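PDB 6LSV: probable 2-oxoglutarate-dependent dioxygenase At5g05600 from Arabidopsis thaliana, which uses iron, 2-oxoglutarate and molecular oxygen to hydroxylate the plant stress hormone jasmonate to 12-hydroxyjasmonate, releasing succinate and carbon dioxide. Local coordinates for residues A[177-182]-A[231-236]; A[184-189]-A[277-282]. All coordinates share one frame; numbering follows the deposited sequence.

Contact 1. Residues A[177-182]-A[231-236]; sequences GRIMRV and GGMTIL. With AKG (2-oxoglutaric acid), chain C.
Met233 reaches from the start of strand 233-237 to segment 177-182 of helix 161-186, and its thioether does most of the touching. Followed outward, the chain leaves a CB that points at the helix. CG sits between the backbone N and the carbonyl carbon (chi1 47°), and the chain then runs extended, so that the sulfur is carried across to the helix. There SD lies 3.9 Å from Ile179 CG2 on one hand and 4.3 Å from Met180 SD on the other, a loose sulfur-to-sulfur approach. A bend at chi3 (-73°) turns the terminal methyl onto Ile179, where CE meets both branches: CG2 at 3.8 Å and CD1 at 3.9 Å. The isoleucine thus presents a forked surface to a single methyl. Its CD1 also grazes the end of Ile235, with 4.5 Å between the two CD1 atoms.

Helix and strand axes stay 10.8 Å apart at an angle of 126°, a gap bridged by side chains. Val265 of the neighbouring strand and Tyr301 on the opposite flank continue the apolar layer. A classic beta bulge at Gly232 and Met233, opposite Tyr301, opens the strand. On the other side of the strand, Thr234 OG1 hydrogen-bonds to the iron ligand Asp229, and Leu236 places CD1 3.7 Å from C4 of 2-oxoglutarate. Helix 161-186 therefore packs outside the double-stranded beta-helix (jelly-roll) core of 2-oxoglutarate-dependent oxygenases, on a sheet whose inner face serves the iron and the cosubstrate. The chemistry of this interface is purely apolar: dispersion between thioethers and branched aliphatic chains, with no directional bond.

Contact 2. Residues A[184-189]-A[277-282]; sequences STNLGL and STYKSV
Leu187 lies over one face of the Tyr279 ring, the leucine extending one way and the tyrosine the other where they overlap. The leucine sits toward the hydroxyl end of the ring. Its CD2 stands 3.9 Å from the ring centroid and 30° off the normal, a CH-pi contact, while CD1 lies on the same side of the ring plane at the opposite rim, 3.6 Å from Tyr279 CE2. Between the two methyls, at the hydroxyl end, CG rests 3.4 Å from Tyr279 CZ. With CG anti to the carbonyl carbon (chi1 -69°), the leucine directs its fork at the ring.

Asn186 approaches differently, bringing CB to the edge of the ring, near its plane and beside the phenolic oxygen. That oxygen is hydrogen-bonded to the backbone carbonyl of Leu183, so the tyrosine ties the loop before strand 284-286 to the last turns of helix 161-186 by a polar bond as well as by packing. Thr278 adds an aliphatic touch, its CG2 3.7 Å from Leu187 CD2, while its hydroxyl is bonded to the carbonyl of Ser275. Phe194, from helix 193-197, touches both Leu187 and Tyr279, and Cys72 of helix 63-74 also packs on the tyrosine.

The helix end behind the leucine is held by its own backbone. Leu187 N bonds to Ser184 O at 3.0 Å. Two further bonds, Leu189 N to the same Ser184 O at 3.3 Å and Gly188 N to Thr185 O, together with Gly188 at positive phi as the C-prime residue, define a Schellman motif, which terminates helix 161-186 just where Leu187 lies against the tyrosine ring.

How the contacts relate
Both contacts draw on helix 161-186, contact 1 on a stretch within it and contact 2 on its C-terminal end, and their centres lie about 11 Å apart. Their partners are different elements: a strand of the main sheet in contact 1, and the loop leading to strand 284-286 in contact 2. Within the helix, Ser184 OG bonds to Met180 O, one turn earlier, and Phe194 touches residues of both contacts, Met180 as well as Leu187 and Tyr279. Depth separates the pair. Contact 1 is buried, with the Met233 side chain about 8 Å from that of Asp229 and the Ile235 side chain about 11 Å from iron, whereas contact 2 lies away from the active site and is only partly buried.

Contact 1. Residues A[177-182]-A[231-236]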
ATOM      1  N   GLY A 177       1.024   5.984 -14.727  1.00 30.85           N
ATOM      2  CA  GLY A 177       0.701   5.764 -16.128  1.00 31.41           C
ATOM      3  C   GLY A 177       1.897   5.299 -16.935  1.00 31.62           C
ATOM      4  O   GLY A 177       1.779   4.416 -17.789  1.00 33.01           O
ATOM      5  N   ARG A 178       3.069   5.877 -16.663  1.00 35.25           N
ATOM      6  CA  ARG A 178       4.290   5.440 -17.333  1.00 33.62           C
ATOM      7  C   ARG A 178       4.691   4.036 -16.894  1.00 28.26           C
ATOM      8  O   ARG A 178       5.136   3.226 -17.715  1.00 35.40           O
ATOM      9  CB  ARG A 178       5.419   6.435 -17.060  1.00 32.69           C
ATOM     10  CG  ARG A 178       5.336   7.696 -17.925  1.00 46.54           C
ATOM     11  CD  ARG A 178       5.437   8.977 -17.106  1.00 46.63           C
ATOM     12  NE  ARG A 178       5.518  10.162 -17.962  1.00 59.46           N
ATOM     13  CZ  ARG A 178       4.467  10.781 -18.499  1.00 58.15           C
ATOM     14  NH1 ARG A 178       3.237  10.340 -18.258  1.00 56.22           N
ATOM     15  NH2 ARG A 178       4.644  11.846 -19.271  1.00 50.82           N
ATOM     16  N   ILE A 179       4.545   3.729 -15.602  1.00 28.73           N
ATOM     17  CA  ILE A 179       4.875   2.395 -15.105  1.00 28.68           C
ATOM     18  C   ILE A 179       3.926   1.357 -15.692  1.00 28.25           C
ATOM     19  O   ILE A 179       4.325   0.223 -15.987  1.00 25.82           O
ATOM     20  CB  ILE A 179       4.850   2.382 -13.565  1.00 27.80           C
ATOM     21  CG1 ILE A 179       5.984   3.235 -12.998  1.00 24.49           C
ATOM     22  CG2 ILE A 179       4.929   0.954 -13.039  1.00 18.75           C
ATOM     23  CD1 ILE A 179       5.991   3.297 -11.478  1.00 28.77           C
ATOM     24  N   MET A 180       2.653   1.727 -15.869  1.00 27.89           N
ATOM     25  CA  MET A 180       1.696   0.817 -16.488  1.00 28.28           C
ATOM     26  C   MET A 180       2.135   0.416 -17.889  1.00 32.44           C
ATOM     27  O   MET A 180       1.894  -0.721 -18.314  1.00 28.40           O
ATOM     28  CB  MET A 180       0.313   1.465 -16.533  1.00 28.27           C
ATOM     29  CG  MET A 180      -0.319   1.664 -15.167  1.00 38.12           C
ATOM     30  SD  MET A 180      -1.153   0.188 -14.573  1.00 33.70           S
ATOM     31  CE  MET A 180      -2.719   0.380 -15.419  1.00 24.54           C
ATOM     32  N   ARG A 181       2.790   1.329 -18.611  1.00 32.83           N
ATOM     33  CA  ARG A 181       3.226   1.026 -19.969  1.00 31.48           C
ATOM     34  C   ARG A 181       4.368   0.020 -19.976  1.00 29.56           C
ATOM     35  O   ARG A 181       4.457  -0.820 -20.879  1.00 27.01           O
ATOM     36  CB  ARG A 181       3.633   2.313 -20.687  1.00 33.21           C
ATOM     37  CG  ARG A 181       2.507   3.326 -20.814  1.00 33.73           C
ATOM     38  CD  ARG A 181       2.701   4.231 -22.015  1.00 36.00           C
ATOM     39  NE  ARG A 181       3.968   4.952 -21.960  1.00 54.22           N
ATOM     40  CZ  ARG A 181       4.123   6.145 -21.391  1.00 61.66           C
ATOM     41  NH1 ARG A 181       3.087   6.753 -20.823  1.00 53.10           N
ATOM     42  NH2 ARG A 181       5.314   6.731 -21.386  1.00 58.25           N
ATOM     43  N   VAL A 182       5.253   0.087 -18.980  1.00 29.02           N
ATOM     44  CA  VAL A 182       6.324  -0.901 -18.892  1.00 28.03           C
ATOM     45  C   VAL A 182       5.763  -2.257 -18.472  1.00 31.17           C
ATOM     46  O   VAL A 182       6.163  -3.299 -19.007  1.00 34.65           O
ATOM     47  CB  VAL A 182       7.425  -0.412 -17.934  1.00 32.20           C
ATOM     48  CG1 VAL A 182       8.483  -1.492 -17.735  1.00 27.92           C
ATOM     49  CG2 VAL A 182       8.060   0.869 -18.464  1.00 28.37           C
ATOM     50  N   GLY A 231      -5.428  -3.519  -4.577  1.00 18.57           N
ATOM     51  CA  GLY A 231      -5.634  -2.788  -5.810  1.00 19.66           C
ATOM     52  C   GLY A 231      -4.667  -3.173  -6.911  1.00 20.05           C
ATOM     53  O   GLY A 231      -4.097  -4.267  -6.930  1.00 18.47           O
ATOM     54  N   GLY A 232      -4.484  -2.240  -7.845  1.00 19.44           N
ATOM     55  CA  GLY A 232      -3.666  -2.471  -9.021  1.00 19.47           C
ATOM     56  C   GLY A 232      -2.180  -2.468  -8.739  1.00 19.27           C
ATOM     57  O   GLY A 232      -1.535  -3.519  -8.777  1.00 18.86           O
ATOM     58  N   MET A 233      -1.615  -1.291  -8.478  1.00 19.26           N
ATOM     59  CA  MET A 233      -0.231  -1.189  -8.048  1.00 19.48           C
ATOM     60  C   MET A 233      -0.128  -0.151  -6.943  1.00 25.13           C
ATOM     61  O   MET A 233      -0.945   0.771  -6.851  1.00 23.45           O
ATOM     62  CB  MET A 233       0.719  -0.815  -9.197  1.00 25.76           C
ATOM     63  CG  MET A 233       0.250   0.332 -10.069  1.00 33.25           C
ATOM     64  SD  MET A 233       1.529   0.872 -11.224  1.00 35.20           S
ATOM     65  CE  MET A 233       2.654   1.712 -10.114  1.00 36.41           C
ATOM     66  N   THR A 234       0.882  -0.317  -6.095  1.00 25.29           N
ATOM     67  CA  THR A 234       1.173   0.622  -5.024  1.00 25.42           C
ATOM     68  C   THR A 234       2.512   1.291  -5.290  1.00 26.42           C
ATOM     69  O   THR A 234       3.499   0.615  -5.605  1.00 24.75           O
ATOM     70  CB  THR A 234       1.201  -0.077  -3.662  1.00 25.61           C
ATOM     71  OG1 THR A 234      -0.015  -0.813  -3.471  1.00 29.46           O
ATOM     72  CG2 THR A 234       1.352   0.943  -2.537  1.00 24.95           C
ATOM     73  N   ILE A 235       2.539   2.613  -5.182  1.00 22.79           N
ATOM     74  CA  ILE A 235       3.782   3.371  -5.174  1.00 23.30           C
ATOM     75  C   ILE A 235       4.045   3.749  -3.723  1.00 23.34           C
ATOM     76  O   ILE A 235       3.309   4.550  -3.135  1.00 26.64           O
ATOM     77  CB  ILE A 235       3.713   4.599  -6.094  1.00 24.94           C
ATOM     78  CG1 ILE A 235       3.512   4.157  -7.545  1.00 19.22           C
ATOM     79  CG2 ILE A 235       4.990   5.422  -5.992  1.00 21.69           C
ATOM     80  CD1 ILE A 235       3.333   5.298  -8.514  1.00 18.83           C
ATOM     81  N   LEU A 236       5.079   3.152  -3.137  1.00 20.50           N
ATOM     82  CA  LEU A 236       5.359   3.253  -1.712  1.00 21.01           C
ATOM     83  C   LEU A 236       6.563   4.154  -1.486  1.00 26.66           C
ATOM     84  O   LEU A 236       7.627   3.939  -2.080  1.00 25.78           O
ATOM     85  CB  LEU A 236       5.615   1.862  -1.120  1.00 26.25           C
ATOM     86  CG  LEU A 236       5.985   1.683   0.354  1.00 25.25           C
ATOM     87  CD1 LEU A 236       4.931   2.284   1.269  1.00 21.02           C
ATOM     88  CD2 LEU A 236       6.172   0.201   0.660  1.00 23.56           C
TER
HETATM   89  C1  AKG C 401       1.326  -0.161   3.122  1.00 34.61           C
HETATM   90  O1  AKG C 401       1.160  -0.416   1.904  1.00 27.05           O
HETATM   91  O2  AKG C 401       0.393   0.388   3.770  1.00 45.55           O
HETATM   92  C2  AKG C 401       2.647  -0.546   3.800  1.00 40.34           C
HETATM   93  O5  AKG C 401       2.951  -1.691   3.843  1.00 41.48           O
HETATM   94  C3  AKG C 401       3.582   0.501   4.420  1.00 29.82           C
HETATM   95  C4  AKG C 401       5.036   0.080   4.183  1.00 37.32           C
HETATM   96  C5  AKG C 401       5.984   0.817   5.131  1.00 30.38           C
HETATM   97  O3  AKG C 401       7.174   1.057   4.795  1.00 16.58           O
HETATM   98  O4  AKG C 401       5.568   1.183   6.258  1.00 36.40           O

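Contact 2. Residues A[184-189]-A[277-282]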
ATOM      1  N   SER A 184       2.768  -3.457 -19.039  1.00 27.52           N
ATOM      2  CA  SER A 184       2.067  -4.025 -20.188  1.00 31.86           C
ATOM      3  C   SER A 184       3.048  -4.589 -21.208  1.00 34.10           C
ATOM      4  O   SER A 184       2.909  -5.732 -21.661  1.00 34.94           O
ATOM      5  CB  SER A 184       1.201  -2.959 -20.864  1.00 28.85           C
ATOM      6  OG  SER A 184       0.201  -2.455 -20.002  1.00 35.52           O
ATOM      7  N   THR A 185       4.025  -3.776 -21.616  1.00 31.19           N
ATOM      8  CA  THR A 185       4.973  -4.186 -22.642  1.00 32.58           C
ATOM      9  C   THR A 185       5.717  -5.449 -22.229  1.00 33.03           C
ATOM     10  O   THR A 185       5.905  -6.363 -23.040  1.00 37.05           O
ATOM     11  CB  THR A 185       5.945  -3.042 -22.906  1.00 34.57           C
ATOM     12  OG1 THR A 185       5.265  -1.998 -23.610  1.00 39.50           O
ATOM     13  CG2 THR A 185       7.131  -3.515 -23.717  1.00 30.87           C
ATOM     14  N   ASN A 186       6.127  -5.531 -20.961  1.00 32.03           N
ATOM     15  CA  ASN A 186       6.867  -6.697 -20.499  1.00 34.67           C
ATOM     16  C   ASN A 186       6.060  -7.984 -20.622  1.00 29.96           C
ATOM     17  O   ASN A 186       6.646  -9.069 -20.610  1.00 29.19           O
ATOM     18  CB  ASN A 186       7.323  -6.488 -19.054  1.00 32.26           C
ATOM     19  CG  ASN A 186       8.696  -5.851 -18.967  1.00 35.85           C
ATOM     20  OD1 ASN A 186       9.639  -6.300 -19.615  1.00 39.50           O
ATOM     21  ND2 ASN A 186       8.813  -4.796 -18.170  1.00 33.92           N
ATOM     22  N   LEU A 187       4.739  -7.895 -20.742  1.00 28.37           N
ATOM     23  CA  LEU A 187       3.908  -9.060 -21.004  1.00 26.32           C
ATOM     24  C   LEU A 187       3.655  -9.268 -22.491  1.00 36.00           C
ATOM     25  O   LEU A 187       2.799 -10.082 -22.853  1.00 34.52           O
ATOM     26  CB  LEU A 187       2.572  -8.944 -20.261  1.00 29.74           C
ATOM     27  CG  LEU A 187       2.615  -9.056 -18.733  1.00 30.98           C
ATOM     28  CD1 LEU A 187       1.229  -8.892 -18.121  1.00 22.02           C
ATOM     29  CD2 LEU A 187       3.246 -10.371 -18.300  1.00 27.13           C
ATOM     30  N   GLY A 188       4.374  -8.555 -23.354  1.00 35.15           N
ATOM     31  CA  GLY A 188       4.163  -8.678 -24.783  1.00 26.60           C
ATOM     32  C   GLY A 188       2.853  -8.106 -25.274  1.00 30.21           C
ATOM     33  O   GLY A 188       2.364  -8.514 -26.332  1.00 27.64           O
ATOM     34  N   LEU A 189       2.264  -7.175 -24.530  1.00 32.29           N
ATOM     35  CA  LEU A 189       0.997  -6.558 -24.893  1.00 31.30           C
ATOM     36  C   LEU A 189       1.224  -5.162 -25.460  1.00 33.78           C
ATOM     37  O   LEU A 189       2.301  -4.577 -25.317  1.00 30.74           O
ATOM     38  CB  LEU A 189       0.066  -6.468 -23.681  1.00 30.46           C
ATOM     39  CG  LEU A 189      -0.125  -7.710 -22.809  1.00 33.41           C
ATOM     40  CD1 LEU A 189      -0.669  -7.315 -21.446  1.00 33.19           C
ATOM     41  CD2 LEU A 189      -1.052  -8.701 -23.482  1.00 28.06           C
ATOM     42  N   SER A 277      -1.723 -14.337 -13.177  1.00 24.97           N
ATOM     43  CA  SER A 277      -0.686 -14.739 -12.228  1.00 25.17           C
ATOM     44  C   SER A 277       0.719 -14.743 -12.819  1.00 27.27           C
ATOM     45  O   SER A 277       1.638 -15.281 -12.190  1.00 28.21           O
ATOM     46  CB  SER A 277      -0.969 -16.113 -11.608  1.00 26.51           C
ATOM     47  OG  SER A 277      -1.665 -15.989 -10.379  1.00 37.32           O
ATOM     48  N   THR A 278       0.928 -14.161 -14.002  1.00 24.90           N
ATOM     49  CA  THR A 278       2.295 -13.998 -14.488  1.00 27.74           C
ATOM     50  C   THR A 278       3.060 -13.006 -13.620  1.00 25.10           C
ATOM     51  O   THR A 278       4.222 -13.239 -13.265  1.00 23.08           O
ATOM     52  CB  THR A 278       2.303 -13.548 -15.950  1.00 27.75           C
ATOM     53  OG1 THR A 278       1.497 -14.440 -16.731  1.00 27.49           O
ATOM     54  CG2 THR A 278       3.726 -13.548 -16.490  1.00 25.98           C
ATOM     55  N   TYR A 279       2.424 -11.889 -13.278  1.00 24.19           N
ATOM     56  CA  TYR A 279       2.925 -11.004 -12.239  1.00 24.71           C
ATOM     57  C   TYR A 279       2.338 -11.435 -10.903  1.00 25.60           C
ATOM     58  O   TYR A 279       1.162 -11.799 -10.818  1.00 24.17           O
ATOM     59  CB  TYR A 279       2.551  -9.549 -12.528  1.00 24.05           C
ATOM     60  CG  TYR A 279       3.189  -8.966 -13.768  1.00 24.10           C
ATOM     61  CD1 TYR A 279       4.360  -9.494 -14.289  1.00 25.51           C
ATOM     62  CD2 TYR A 279       2.616  -7.881 -14.416  1.00 28.38           C
ATOM     63  CE1 TYR A 279       4.942  -8.957 -15.421  1.00 24.82           C
ATOM     64  CE2 TYR A 279       3.192  -7.336 -15.545  1.00 24.97           C
ATOM     65  CZ  TYR A 279       4.353  -7.879 -16.043  1.00 26.55           C
ATOM     66  OH  TYR A 279       4.925  -7.343 -17.172  1.00 29.43           O
ATOM     67  N   LYS A 280       3.162 -11.405  -9.864  1.00 24.49           N
ATOM     68  CA  LYS A 280       2.730 -11.759  -8.520  1.00 27.39           C
ATOM     69  C   LYS A 280       2.664 -10.509  -7.660  1.00 23.44           C
ATOM     70  O   LYS A 280       3.525  -9.631  -7.762  1.00 25.76           O
ATOM     71  CB  LYS A 280       3.678 -12.779  -7.888  1.00 27.35           C
ATOM     72  CG  LYS A 280       3.721 -14.106  -8.628  1.00 43.46           C
ATOM     73  CD  LYS A 280       2.350 -14.769  -8.650  1.00 35.88           C
ATOM     74  CE  LYS A 280       2.426 -16.149  -9.275  1.00 41.17           C
ATOM     75  NZ  LYS A 280       3.744 -16.793  -9.018  1.00 48.65           N
ATOM     76  N   SER A 281       1.637 -10.419  -6.822  1.00 18.10           N
ATOM     77  CA  SER A 281       1.557  -9.321  -5.871  1.00 20.63           C
ATOM     78  C   SER A 281       2.456  -9.620  -4.677  1.00 19.06           C
ATOM     79  O   SER A 281       2.412 -10.719  -4.117  1.00 23.70           O
ATOM     80  CB  SER A 281       0.113  -9.090  -5.423  1.00 18.42           C
ATOM     81  OG  SER A 281      -0.418 -10.221  -4.752  1.00 21.95           O
ATOM     82  N   VAL A 282       3.288  -8.647  -4.304  1.00 19.15           N
ATOM     83  CA  VAL A 282       4.204  -8.834  -3.185  1.00 22.95           C
ATOM     84  C   VAL A 282       3.426  -8.867  -1.873  1.00 24.92           C
ATOM     85  O   VAL A 282       2.439  -8.140  -1.689  1.00 19.86           O
ATOM     86  CB  VAL A 282       5.273  -7.726  -3.170  1.00 29.87           C
ATOM     87  CG1 VAL A 282       4.626  -6.346  -3.038  1.00 24.59           C
ATOM     88  CG2 VAL A 282       6.272  -7.964  -2.046  1.00 24.94           C
TER